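Local coordinates for hypothetical protein (Pyrococcus furiosus, PDB 1YB3) that is of unknown function but belongs to the DUF3201 family and folds as an antiparallel beta sheet packed against helices, at residues Phe83-Ala88 with Val149-Asp154; Phe106-Ile111 with Tyr122-Pro127. All blocks are in the same frame, centred on the assembly; numbering follows the deposited sequence.

Contact 1: Phe83-Ala88 with Val149-Asp154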
loop_
_atom_site.group_PDB
_atom_site.type_symbol
_atom_site.label_atom_id
_atom_site.label_comp_id
_atom_site.label_asym_id
_atom_site.label_seq_id
_atom_site.Cartn_x
_atom_site.Cartn_y
_atom_site.Cartn_z
ATOM N N PHE A 83 -9.606 0.388 -0.502
ATOM C CA PHE A 83 -8.572 -0.442 0.097
ATOM C C PHE A 83 -7.167 -0.080 -0.422
ATOM O O PHE A 83 -6.994 0.375 -1.569
ATOM C CB PHE A 83 -8.757 -1.906 -0.295
ATOM C CG PHE A 83 -9.996 -2.566 0.228
ATOM C CD1 PHE A 83 -10.140 -2.872 1.593
ATOM C CD2 PHE A 83 -10.988 -2.978 -0.660
ATOM C CE1 PHE A 83 -11.275 -3.536 2.060
ATOM C CE2 PHE A 83 -12.129 -3.654 -0.204
ATOM C CZ PHE A 83 -12.277 -3.930 1.155
ATOM N N TYR A 84 -6.166 -0.352 0.402
ATOM C CA TYR A 84 -4.778 -0.335 -0.047
ATOM C C TYR A 84 -3.985 -1.374 0.744
ATOM O O TYR A 84 -4.412 -1.826 1.813
ATOM C CB TYR A 84 -4.156 1.049 0.132
ATOM C CG TYR A 84 -3.948 1.399 1.589
ATOM C CD1 TYR A 84 -2.760 1.080 2.223
ATOM C CD2 TYR A 84 -4.972 1.987 2.344
ATOM C CE1 TYR A 84 -2.564 1.356 3.598
ATOM C CE2 TYR A 84 -4.782 2.274 3.708
ATOM C CZ TYR A 84 -3.588 1.962 4.313
ATOM O OH TYR A 84 -3.399 2.229 5.658
ATOM N N PHE A 85 -2.838 -1.769 0.201
ATOM C CA PHE A 85 -1.839 -2.430 1.014
ATOM C C PHE A 85 -0.491 -1.849 0.649
ATOM O O PHE A 85 -0.314 -1.265 -0.425
ATOM C CB PHE A 85 -1.877 -3.966 0.858
ATOM C CG PHE A 85 -1.504 -4.449 -0.525
ATOM C CD1 PHE A 85 -0.177 -4.729 -0.830
ATOM C CD2 PHE A 85 -2.480 -4.637 -1.493
ATOM C CE1 PHE A 85 0.188 -5.187 -2.104
ATOM C CE2 PHE A 85 -2.121 -5.075 -2.798
ATOM C CZ PHE A 85 -0.779 -5.336 -3.091
ATOM N N VAL A 86 0.439 -1.974 1.581
ATOM C CA VAL A 86 1.788 -1.453 1.383
ATOM C C VAL A 86 2.774 -2.367 2.082
ATOM O O VAL A 86 2.495 -2.833 3.192
ATOM C CB VAL A 86 1.910 0.024 1.904
ATOM C CG1 VAL A 86 1.437 0.146 3.337
ATOM C CG2 VAL A 86 3.343 0.579 1.717
ATOM N N PHE A 87 3.917 -2.635 1.437
ATOM C CA PHE A 87 5.009 -3.346 2.089
ATOM C C PHE A 87 6.265 -2.511 2.007
ATOM O O PHE A 87 6.529 -1.907 0.962
ATOM C CB PHE A 87 5.274 -4.681 1.401
ATOM C CG PHE A 87 4.340 -5.780 1.850
ATOM C CD1 PHE A 87 4.680 -6.578 2.929
ATOM C CD2 PHE A 87 3.146 -6.004 1.186
ATOM C CE1 PHE A 87 3.833 -7.594 3.371
ATOM C CE2 PHE A 87 2.276 -7.043 1.624
ATOM C CZ PHE A 87 2.636 -7.816 2.706
ATOM N N ALA A 88 7.025 -2.515 3.099
ATOM C CA ALA A 88 8.293 -1.786 3.190
ATOM C C ALA A 88 9.425 -2.790 3.176
ATOM O O ALA A 88 9.371 -3.802 3.904
ATOM C CB ALA A 88 8.341 -0.966 4.473
ATOM N N VAL A 149 -0.141 -0.389 -3.189
ATOM C CA VAL A 149 -1.102 -0.606 -4.261
ATOM C C VAL A 149 -2.496 -0.218 -3.742
ATOM O O VAL A 149 -2.900 -0.676 -2.662
ATOM C CB VAL A 149 -1.064 -2.084 -4.727
ATOM C CG1 VAL A 149 -2.086 -2.321 -5.823
ATOM C CG2 VAL A 149 0.404 -2.470 -5.171
ATOM N N ASP A 150 -3.197 0.630 -4.503
ATOM C CA ASP A 150 -4.553 1.108 -4.156
ATOM C C ASP A 150 -5.607 0.418 -5.034
ATOM O O ASP A 150 -5.366 0.180 -6.231
ATOM C CB ASP A 150 -4.663 2.626 -4.331
ATOM C CG ASP A 150 -3.785 3.406 -3.350
ATOM O OD1 ASP A 150 -3.222 2.785 -2.430
ATOM O OD2 ASP A 150 -3.673 4.645 -3.514
ATOM N N LEU A 151 -6.752 0.068 -4.454
ATOM C CA LEU A 151 -7.693 -0.847 -5.131
ATOM C C LEU A 151 -9.174 -0.466 -5.180
ATOM O O LEU A 151 -10.009 -1.313 -5.531
ATOM C CB LEU A 151 -7.582 -2.253 -4.541
ATOM C CG LEU A 151 -6.246 -2.908 -4.891
ATOM C CD1 LEU A 151 -5.909 -3.989 -3.925
ATOM C CD2 LEU A 151 -6.222 -3.397 -6.332
ATOM N N GLY A 152 -9.521 0.761 -4.826
ATOM C CA GLY A 152 -10.960 1.056 -4.632
ATOM C C GLY A 152 -11.600 0.047 -3.671
ATOM O O GLY A 152 -10.902 -0.603 -2.891
ATOM N N PHE A 153 -12.926 -0.114 -3.734
ATOM C CA PHE A 153 -13.609 -0.985 -2.770
ATOM C C PHE A 153 -13.881 -2.381 -3.319
ATOM O O PHE A 153 -14.985 -2.937 -3.172
ATOM C CB PHE A 153 -14.889 -0.311 -2.226
ATOM C CG PHE A 153 -14.606 0.853 -1.301
ATOM C CD1 PHE A 153 -14.268 0.630 0.035
ATOM C CD2 PHE A 153 -14.641 2.156 -1.777
ATOM C CE1 PHE A 153 -13.984 1.702 0.899
ATOM C CE2 PHE A 153 -14.351 3.250 -0.911
ATOM C CZ PHE A 153 -14.030 3.005 0.420
ATOM N N ASP A 154 -12.854 -2.931 -3.962
ATOM C CA ASP A 154 -12.965 -4.237 -4.631
ATOM C C ASP A 154 -12.308 -5.302 -3.761
ATOM O O ASP A 154 -11.076 -5.463 -3.757
ATOM C CB ASP A 154 -12.338 -4.159 -6.026
ATOM C CG ASP A 154 -12.610 -5.400 -6.871
ATOM O OD1 ASP A 154 -12.737 -6.502 -6.301
ATOM O OD2 ASP A 154 -12.695 -5.256 -8.112
HETATM O O HOH W 1 -7.900 3.202 -3.127
#
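A chi1 of 65° puts Phe85 CG between its backbone N and carbonyl carbon; with chi2 at 90° the ring turns a face to Val149, whose CG2, anti to the carbonyl carbon and beside the backbone N, is turned against it. The two side chains run side by side and point the same way. Val149 CB sits over one face of the Phe85 ring, 4.1 Å from the ring centroid in a CH-pi contact, and Val149 CG2 reaches Phe85 CZ at 3.7 Å. Leu151 CD1 meets the same ring at its edge, against CE2. Ile162 of helix 155-171 also touches this ring, so the pair belongs to the layer between sheet and helix. An alanine at Phe85 would probably leave Val149 CB and Leu151 CD1 without their aromatic partner and open a gap beneath the helix.

The backbones pair as neighbouring antiparallel strands. Phe85 and Val149 form a hydrogen-bonded pair, with Phe85 N to Val149 O at 3.1 Å and Val149 N to Phe85 O at 2.9 Å. Next to them Tyr84 and Asp150 make a non-hydrogen-bonded pair whose side chains lie on the opposite face of the sheet; there Asp150 OD1 lies 3.2 Å from Tyr84 CB, and the Tyr84 hydroxyl is hydrogen-bonded to His65 NE2.

Further on, Leu151 N donates to Phe83 O, and Phe83 N donates to Gly152 O at 2.9 Å, approaching from 50° above that carbonyl plane. The Phe83 ring brings its edge to Asp154 N, 3.8 Å from CD2. Asp154 caps helix 155-171 through OD1 and Glu157 N. Phe83 N and O are thus both satisfied, tying residues 151-152 to strand 82-90, so its ring lies buried against Val158, Ile25 and Leu28 without leaving these polar atoms unpaired.

Contact 2: Phe106-Ile111 with Tyr122-Pro127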
loop_
_atom_site.group_PDB
_atom_site.type_symbol
_atom_site.label_atom_id
_atom_site.label_comp_id
_atom_site.label_asym_id
_atom_site.label_seq_id
_atom_site.Cartn_x
_atom_site.Cartn_y
_atom_site.Cartn_z
ATOM N N PHE A 106 1.302 -3.954 -11.174
ATOM C CA PHE A 106 0.181 -3.306 -10.465
ATOM C C PHE A 106 -0.224 -1.993 -11.098
ATOM O O PHE A 106 0.624 -1.270 -11.632
ATOM C CB PHE A 106 0.537 -3.126 -8.973
ATOM C CG PHE A 106 0.872 -4.425 -8.307
ATOM C CD1 PHE A 106 -0.150 -5.299 -7.920
ATOM C CD2 PHE A 106 2.208 -4.827 -8.149
ATOM C CE1 PHE A 106 0.147 -6.548 -7.344
ATOM C CE2 PHE A 106 2.512 -6.070 -7.574
ATOM C CZ PHE A 106 1.478 -6.939 -7.178
ATOM N N GLU A 107 -1.521 -1.706 -11.045
ATOM C CA GLU A 107 -2.076 -0.508 -11.675
ATOM C C GLU A 107 -1.858 0.772 -10.846
ATOM O O GLU A 107 -1.065 1.620 -11.244
ATOM C CB GLU A 107 -3.562 -0.704 -12.009
ATOM C CG GLU A 107 -4.201 0.508 -12.660
ATOM C CD GLU A 107 -5.662 0.296 -12.987
ATOM O OE1 GLU A 107 -5.965 -0.668 -13.730
ATOM O OE2 GLU A 107 -6.515 1.095 -12.516
ATOM N N LYS A 108 -2.531 0.887 -9.689
ATOM C CA LYS A 108 -2.480 2.115 -8.868
ATOM C C LYS A 108 -1.377 1.991 -7.835
ATOM O O LYS A 108 -1.649 1.839 -6.633
ATOM C CB LYS A 108 -3.845 2.385 -8.202
ATOM C CG LYS A 108 -4.985 2.560 -9.210
ATOM C CD LYS A 108 -6.285 2.947 -8.526
ATOM C CE LYS A 108 -7.459 2.781 -9.481
ATOM N NZ LYS A 108 -8.756 3.089 -8.811
ATOM N N LEU A 109 -0.142 2.035 -8.328
ATOM C CA LEU A 109 1.064 1.838 -7.534
ATOM C C LEU A 109 1.761 3.141 -7.196
ATOM O O LEU A 109 1.906 4.027 -8.046
ATOM C CB LEU A 109 2.044 0.951 -8.323
ATOM C CG LEU A 109 3.442 0.719 -7.758
ATOM C CD1 LEU A 109 3.362 -0.183 -6.533
ATOM C CD2 LEU A 109 4.321 0.094 -8.836
ATOM N N PHE A 110 2.221 3.220 -5.958
ATOM C CA PHE A 110 3.106 4.288 -5.490
ATOM C C PHE A 110 4.338 3.648 -4.861
ATOM O O PHE A 110 4.237 2.653 -4.138
ATOM C CB PHE A 110 2.409 5.156 -4.420
ATOM C CG PHE A 110 1.154 5.854 -4.899
ATOM C CD1 PHE A 110 1.199 7.185 -5.298
ATOM C CD2 PHE A 110 -0.068 5.185 -4.942
ATOM C CE1 PHE A 110 0.019 7.847 -5.736
ATOM C CE2 PHE A 110 -1.238 5.817 -5.370
ATOM C CZ PHE A 110 -1.190 7.163 -5.778
ATOM N N ILE A 111 5.507 4.239 -5.103
ATOM C CA ILE A 111 6.722 3.790 -4.429
ATOM C C ILE A 111 7.335 5.028 -3.788
ATOM O O ILE A 111 7.566 6.020 -4.482
ATOM C CB ILE A 111 7.740 3.195 -5.416
ATOM C CG1 ILE A 111 7.089 2.088 -6.263
ATOM C CG2 ILE A 111 8.976 2.667 -4.681
ATOM C CD1 ILE A 111 7.989 1.591 -7.424
ATOM N N TYR A 122 7.961 6.792 -7.388
ATOM C CA TYR A 122 7.081 6.462 -8.503
ATOM C C TYR A 122 5.655 6.788 -8.090
ATOM O O TYR A 122 5.231 6.468 -6.969
ATOM C CB TYR A 122 7.203 4.971 -8.862
ATOM C CG TYR A 122 6.272 4.492 -9.960
ATOM C CD1 TYR A 122 6.650 4.556 -11.312
ATOM C CD2 TYR A 122 5.021 3.945 -9.646
ATOM C CE1 TYR A 122 5.784 4.105 -12.320
ATOM C CE2 TYR A 122 4.156 3.501 -10.631
ATOM C CZ TYR A 122 4.539 3.569 -11.968
ATOM O OH TYR A 122 3.669 3.106 -12.934
ATOM N N ASN A 123 4.936 7.449 -8.992
ATOM C CA ASN A 123 3.511 7.729 -8.857
ATOM C C ASN A 123 2.870 7.319 -10.172
ATOM O O ASN A 123 3.227 7.860 -11.222
ATOM C CB ASN A 123 3.290 9.232 -8.592
ATOM C CG ASN A 123 1.847 9.570 -8.261
ATOM O OD1 ASN A 123 0.929 9.038 -8.852
ATOM N ND2 ASN A 123 1.648 10.495 -7.318
ATOM N N PHE A 124 1.940 6.364 -10.123
ATOM C CA PHE A 124 1.350 5.795 -11.352
ATOM C C PHE A 124 0.568 6.823 -12.175
ATOM O O PHE A 124 0.312 6.606 -13.365
ATOM C CB PHE A 124 0.421 4.628 -11.003
ATOM C CG PHE A 124 -0.958 5.055 -10.577
ATOM C CD1 PHE A 124 -2.017 5.056 -11.492
ATOM C CD2 PHE A 124 -1.208 5.437 -9.250
ATOM C CE1 PHE A 124 -3.316 5.440 -11.095
ATOM C CE2 PHE A 124 -2.494 5.815 -8.836
ATOM C CZ PHE A 124 -3.555 5.820 -9.768
ATOM N N GLU A 125 0.148 7.909 -11.530
ATOM C CA GLU A 125 -0.598 8.966 -12.219
ATOM C C GLU A 125 0.296 9.799 -13.131
ATOM O O GLU A 125 -0.182 10.396 -14.103
ATOM C CB GLU A 125 -1.327 9.858 -11.222
ATOM C CG GLU A 125 -2.398 9.125 -10.451
ATOM C CD GLU A 125 -3.671 9.916 -10.336
ATOM O OE1 GLU A 125 -3.597 11.167 -10.298
ATOM O OE2 GLU A 125 -4.751 9.285 -10.293
ATOM N N HIS A 126 1.581 9.848 -12.802
ATOM C CA HIS A 126 2.586 10.418 -13.693
ATOM C C HIS A 126 3.810 9.504 -13.762
ATOM O O HIS A 126 4.855 9.809 -13.192
ATOM C CB HIS A 126 2.937 11.879 -13.329
ATOM C CG HIS A 126 3.242 12.115 -11.879
ATOM N ND1 HIS A 126 2.295 12.566 -10.984
ATOM C CD2 HIS A 126 4.400 12.015 -11.181
ATOM C CE1 HIS A 126 2.852 12.713 -9.793
ATOM N NE2 HIS A 126 4.128 12.383 -9.886
ATOM N N PRO A 127 3.670 8.364 -14.465
ATOM C CA PRO A 127 4.670 7.299 -14.396
ATOM C C PRO A 127 6.003 7.657 -15.044
ATOM O O PRO A 127 6.051 8.398 -16.030
ATOM C CB PRO A 127 4.007 6.143 -15.149
ATOM C CG PRO A 127 3.058 6.786 -16.071
ATOM C CD PRO A 127 2.563 8.021 -15.377
HETATM O O HOH W 2 2.254 0.718 -12.314
#
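Phe124 lays one face of its ring over the backbone of Lys108, with Lys108 CA 3.6 Å from the ring centroid and almost on the ring normal, a CH-pi contact. The aliphatic part of the lysine runs alongside, its CG 3.6 Å from Phe124 CZ, and Glu125 CG lies against the opposite face of the ring. The contact belongs to the beta hairpin of strands 108-112 and 120-123, and Phe124 sits at its end away from the connecting loop. The Phe124 CB points toward the first segment, and a chi1 of 82°, between backbone N and carbonyl carbon, sets CG against Lys108 CA.

An edge of the same ring meets the face of Phe110 in an offset edge-to-face pair, planes at 89°, with Phe124 CE2 3.6 Å from Phe110 CZ. Phe110 also lies beside Asn123, the ring and amide planes 63° apart, and Trp58 and Tyr53 pack on it from outside the hairpin.

On the other face of the sheet Leu109 crosses Tyr122 at about a right angle, Leu109 CD2 3.9 Å from Tyr122 CE2, while Ile111 CD1 packs on Tyr122 CB; Ile103 of helix 96-105 touches all three residues. Ile111 and Tyr122 hold the strands together with a reciprocal pair of backbone hydrogen bonds, and beyond them Phe124 N gives Leu109 O a weak one.

The second strand leaves through a type I turn from Asn123 to His126, reinforced by an Asx turn in which Asn123 OD1 accepts from Glu125 N at 3.0 Å. A water bridges the segments too, donating to Phe106 O at 2.7 Å and accepting from Tyr122 OH at 2.8 Å.

Overall arrangement
From the N terminus, helix 11-35 and the first strands of the sheet come before strand 82-90, which carries the first half of contact 1. The chain then runs through helix 96-105 into strand 108-112 and turns back in strand 120-123, so contact 2 closes a short hairpin loop. Helix 130-138 follows, and strand 144-150 enters between 82-90 and 108-112, closing the much longer loop of contact 1 with contact 2 nested inside it. The two meet directly: Asp150 N probably donates to Lys108 O, and Val149 packs on Phe106 and Leu109. Together they tie the hairpin at one edge of the seven-stranded sheet to its middle, ahead of the final helix 155-171.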